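Local structure of quinone oxidoreductase 1 (1QOR) at residues 198-201 against 202-205; 270-273 against 274-277. The protein catalyses the NADPH-dependent one-electron reduction of quinones to semiquinones, working as a homodimer of the zinc-containing alcohol dehydrogenase family. All blocks are in the same frame, centred on the assembly; numbering follows the deposited sequence.

Overall arrangement
Both contacts are local, each made within a few residues of continuous chain, so neither closes a long loop; they follow one another in series and do not nest or cross. Coming from the N terminus, the chain first forms the strands of the GroES-like part and helix 115-135, then lays down strands 143-146, 167-172 and 188-191 of the six-stranded parallel sheet of the Rossmann-type domain; contact 1 lies on the next helix, 197-204. After strands 210-215, 233-237 and 260-262 and the short helix 266-269, contact 2 starts helix 273-288 and ties it to the loop before it. The two centres are about 38 Å apart, with nearest atoms about 27 Å apart.

Contact 1: residues 198-201 against 202-205; sequences VERL and KEIT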
loop_
_atom_site.group_PDB
_atom_site.type_symbol
_atom_site.label_atom_id
_atom_site.label_comp_id
_atom_site.label_asym_id
_atom_site.label_seq_id
_atom_site.Cartn_x
_atom_site.Cartn_y
_atom_site.Cartn_z
ATOM N N VAL A 198 -5.273 -17.102 -11.795
ATOM C CA VAL A 198 -5.521 -17.284 -10.363
ATOM C C VAL A 198 -5.537 -18.745 -9.977
ATOM O O VAL A 198 -4.869 -19.135 -9.014
ATOM C CB VAL A 198 -6.827 -16.538 -9.893
ATOM C CG1 VAL A 198 -7.153 -16.881 -8.453
ATOM C CG2 VAL A 198 -6.620 -14.995 -9.993
ATOM N N GLU A 199 -6.266 -19.570 -10.742
ATOM C CA GLU A 199 -6.314 -20.995 -10.462
ATOM C C GLU A 199 -4.912 -21.635 -10.631
ATOM O O GLU A 199 -4.468 -22.379 -9.745
ATOM C CB GLU A 199 -7.367 -21.678 -11.331
ATOM C CG GLU A 199 -8.838 -21.398 -10.897
ATOM C CD GLU A 199 -9.091 -21.408 -9.338
ATOM O OE1 GLU A 199 -8.652 -22.363 -8.651
ATOM O OE2 GLU A 199 -9.740 -20.454 -8.796
ATOM N N ARG A 200 -4.186 -21.320 -11.710
ATOM C CA ARG A 200 -2.840 -21.903 -11.878
ATOM C C ARG A 200 -1.940 -21.453 -10.750
ATOM O O ARG A 200 -1.161 -22.248 -10.225
ATOM C CB ARG A 200 -2.196 -21.513 -13.212
ATOM C CG ARG A 200 -2.715 -22.251 -14.439
ATOM C CD ARG A 200 -2.178 -23.690 -14.489
ATOM N NE ARG A 200 -0.765 -23.783 -14.876
ATOM C CZ ARG A 200 0.131 -24.560 -14.259
ATOM N NH1 ARG A 200 -0.215 -25.325 -13.209
ATOM N NH2 ARG A 200 1.380 -24.587 -14.699
ATOM N N LEU A 201 -2.040 -20.188 -10.337
ATOM C CA LEU A 201 -1.193 -19.721 -9.254
ATOM C C LEU A 201 -1.480 -20.452 -7.946
ATOM O O LEU A 201 -0.556 -20.762 -7.171
ATOM C CB LEU A 201 -1.237 -18.183 -9.079
ATOM C CG LEU A 201 -0.316 -17.947 -7.854
ATOM C CD1 LEU A 201 0.948 -17.272 -8.228
ATOM C CD2 LEU A 201 -1.006 -17.389 -6.591
ATOM N N LYS A 202 -2.746 -20.728 -7.671
ATOM C CA LYS A 202 -3.089 -21.475 -6.449
ATOM C C LYS A 202 -2.561 -22.924 -6.532
ATOM O O LYS A 202 -2.062 -23.485 -5.550
ATOM C CB LYS A 202 -4.600 -21.501 -6.225
ATOM C CG LYS A 202 -5.131 -20.186 -5.722
ATOM C CD LYS A 202 -6.606 -20.255 -5.413
ATOM C CE LYS A 202 -7.394 -20.660 -6.627
ATOM N NZ LYS A 202 -8.857 -20.830 -6.269
ATOM N N GLU A 203 -2.672 -23.508 -7.722
ATOM C CA GLU A 203 -2.200 -24.856 -7.975
ATOM C C GLU A 203 -0.678 -24.920 -7.751
ATOM O O GLU A 203 -0.218 -25.681 -6.899
ATOM C CB GLU A 203 -2.576 -25.230 -9.408
ATOM C CG GLU A 203 -2.197 -26.610 -9.811
ATOM C CD GLU A 203 -2.857 -27.035 -11.104
ATOM O OE1 GLU A 203 -3.049 -26.150 -11.966
ATOM O OE2 GLU A 203 -3.171 -28.259 -11.258
ATOM N N ILE A 204 0.067 -24.022 -8.409
ATOM C CA ILE A 204 1.536 -23.959 -8.320
ATOM C C ILE A 204 2.054 -23.762 -6.894
ATOM O O ILE A 204 3.120 -24.310 -6.512
ATOM C CB ILE A 204 2.117 -22.827 -9.252
ATOM C CG1 ILE A 204 1.964 -23.184 -10.730
ATOM C CG2 ILE A 204 3.583 -22.597 -9.004
ATOM C CD1 ILE A 204 2.194 -21.996 -11.677
ATOM N N THR A 205 1.293 -23.025 -6.087
ATOM C CA THR A 205 1.714 -22.736 -4.705
ATOM C C THR A 205 1.133 -23.671 -3.623
ATOM O O THR A 205 1.240 -23.403 -2.415
ATOM C CB THR A 205 1.404 -21.251 -4.337
ATOM O OG1 THR A 205 -0.012 -21.051 -4.346
ATOM C CG2 THR A 205 2.033 -20.336 -5.367
#
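K202 and E199 run side by side along helix 197-204, and their ends meet in a salt bridge, the first of two i to i+3 pairs. NZ of K202 lies 2.7 Å from OE2 of E199, on the syn side of the carboxylate; its second bond, to OE1, is weak. E199 gets there by folding back at chi2 (-41°), while the aliphatic part of K202 passes over the carbonyl oxygen of V198. Were K202 an alanine, the E199 carboxylate would probably lose its charge partner and its folded chain be free to turn. In the second pair, R200 points NH1 at OE1 of E203 (3.2 Å), in the guanidinium plane but from above the carboxylate, the two planes being 80° apart. CD1 of I204 covers one guanidinium face near its rim, and R200 NE has a second acid, E195. The last turn closes on T205, where O of L201 takes OG1 of T205 at 2.9 Å and its backbone N from opposite faces of the carbonyl plane. In the Rossmann-type domain, L201, I204 and T205 pack on I169 of strand 167-172, R200 and I204 lie on edge strand 188-191, and V198 reaches helix 222-227.

Contact 2: residues 270-273 against 274-277; sequences ITTR and EELT
T272 and E275 form a capping box at the start of helix 273-288. OG1 of T272 accepts the backbone N-H of E275 at 3.1 Å, and the carboxylate of E275 returns the favour by taking N of T272 on OE1 at 3.0 Å, from above the carboxylate plane. T272 holds its hydroxyl between its own N and carbonyl carbon (chi1 67°), which turns OG1 to the first turn of the helix.

OE1 of E275 also takes two bonds from T271: N of T271 comes in at 2.7 Å, nearly along the C-O axis, and OG1 of T271 at 2.7 Å on the syn side. Three donors thus grip one oxygen, which fixes the E275 carboxylate against the turn and probably favours its charged form. A water bound to OG1 of T272 gives only a weak bond to OE1 of E274.

Further along, the helix's own bonding begins with N of L276 on O of T272. O of R273 then accepts both N and OG1 of T277, the two donors arriving from opposite faces of its plane; the hydroxyl bond, from OG1 of T277 to O of R273, measures 3.0 Å.

The apolar contact is between I270 and L276: CG2 of I270 lies 3.9 Å from CB of L276, the side chains crossing at about a right angle. R273 is bent at chi2 and chi3, and its NH2 finds a hydrogen-bond partner in O of A106.

The turn follows helix 266-269, whose L266 binds NADP(+) and touches I270. L276 packs on F122 and L126 of helix 115-135, R273 reaches strand 106-108 through A106, and T271 rests on R231 of the second subunit.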
loop_
_atom_site.group_PDB
_atom_site.type_symbol
_atom_site.label_atom_id
_atom_site.label_comp_id
_atom_site.label_asym_id
_atom_site.label_seq_id
_atom_site.Cartn_x
_atom_site.Cartn_y
_atom_site.Cartn_z
ATOM N N ILE A 270 16.152 5.774 -6.355
ATOM C CA ILE A 270 17.521 6.128 -6.736
ATOM C C ILE A 270 17.528 7.676 -6.794
ATOM O O ILE A 270 17.245 8.284 -7.817
ATOM C CB ILE A 270 17.906 5.507 -8.122
ATOM C CG1 ILE A 270 17.717 3.971 -8.107
ATOM C CG2 ILE A 270 19.370 5.876 -8.472
ATOM C CD1 ILE A 270 18.444 3.248 -7.033
ATOM N N THR A 271 17.858 8.280 -5.671
ATOM C CA THR A 271 17.801 9.717 -5.515
ATOM C C THR A 271 19.138 10.420 -5.328
ATOM O O THR A 271 19.282 11.571 -5.715
ATOM C CB THR A 271 16.858 10.074 -4.309
ATOM O OG1 THR A 271 17.500 9.735 -3.064
ATOM C CG2 THR A 271 15.545 9.259 -4.387
ATOM N N THR A 272 20.098 9.764 -4.696
ATOM C CA THR A 272 21.404 10.370 -4.489
ATOM C C THR A 272 22.477 9.665 -5.334
ATOM O O THR A 272 22.235 8.595 -5.917
ATOM C CB THR A 272 21.806 10.287 -3.026
ATOM O OG1 THR A 272 22.025 8.915 -2.684
ATOM C CG2 THR A 272 20.700 10.813 -2.143
ATOM N N ARG A 273 23.666 10.263 -5.374
ATOM C CA ARG A 273 24.813 9.735 -6.107
ATOM C C ARG A 273 25.241 8.455 -5.399
ATOM O O ARG A 273 25.577 7.445 -6.031
ATOM C CB ARG A 273 25.941 10.767 -6.059
ATOM C CG ARG A 273 27.327 10.297 -6.497
ATOM C CD ARG A 273 27.610 10.539 -7.972
ATOM N NE ARG A 273 27.010 9.503 -8.810
ATOM C CZ ARG A 273 27.246 9.332 -10.117
ATOM N NH1 ARG A 273 28.083 10.135 -10.786
ATOM N NH2 ARG A 273 26.647 8.321 -10.746
ATOM N N GLU A 274 25.153 8.477 -4.081
ATOM C CA GLU A 274 25.531 7.331 -3.293
ATOM C C GLU A 274 24.615 6.136 -3.623
ATOM O O GLU A 274 25.090 5.008 -3.731
ATOM C CB GLU A 274 25.497 7.673 -1.795
ATOM C CG GLU A 274 26.420 8.847 -1.344
ATOM C CD GLU A 274 26.109 10.204 -2.037
ATOM O OE1 GLU A 274 24.955 10.718 -1.944
ATOM O OE2 GLU A 274 27.034 10.751 -2.699
ATOM N N GLU A 275 23.323 6.379 -3.821
ATOM C CA GLU A 275 22.383 5.309 -4.151
ATOM C C GLU A 275 22.588 4.753 -5.538
ATOM O O GLU A 275 22.511 3.535 -5.738
ATOM C CB GLU A 275 20.949 5.788 -4.021
ATOM C CG GLU A 275 20.608 6.022 -2.614
ATOM C CD GLU A 275 19.300 6.736 -2.429
ATOM O OE1 GLU A 275 18.826 7.416 -3.349
ATOM O OE2 GLU A 275 18.751 6.628 -1.322
ATOM N N LEU A 276 22.800 5.647 -6.501
ATOM C CA LEU A 276 23.038 5.264 -7.878
ATOM C C LEU A 276 24.295 4.375 -7.915
ATOM O O LEU A 276 24.314 3.328 -8.571
ATOM C CB LEU A 276 23.220 6.513 -8.747
ATOM C CG LEU A 276 23.638 6.328 -10.218
ATOM C CD1 LEU A 276 22.619 5.501 -10.987
ATOM C CD2 LEU A 276 23.815 7.683 -10.870
ATOM N N THR A 277 25.300 4.775 -7.140
ATOM C CA THR A 277 26.570 4.073 -7.035
ATOM C C THR A 277 26.471 2.662 -6.434
ATOM O O THR A 277 27.015 1.705 -6.995
ATOM C CB THR A 277 27.565 4.917 -6.239
ATOM O OG1 THR A 277 28.008 6.017 -7.042
ATOM C CG2 THR A 277 28.759 4.096 -5.864
HETATM O O HOH W 1 22.775 8.884 -0.021
#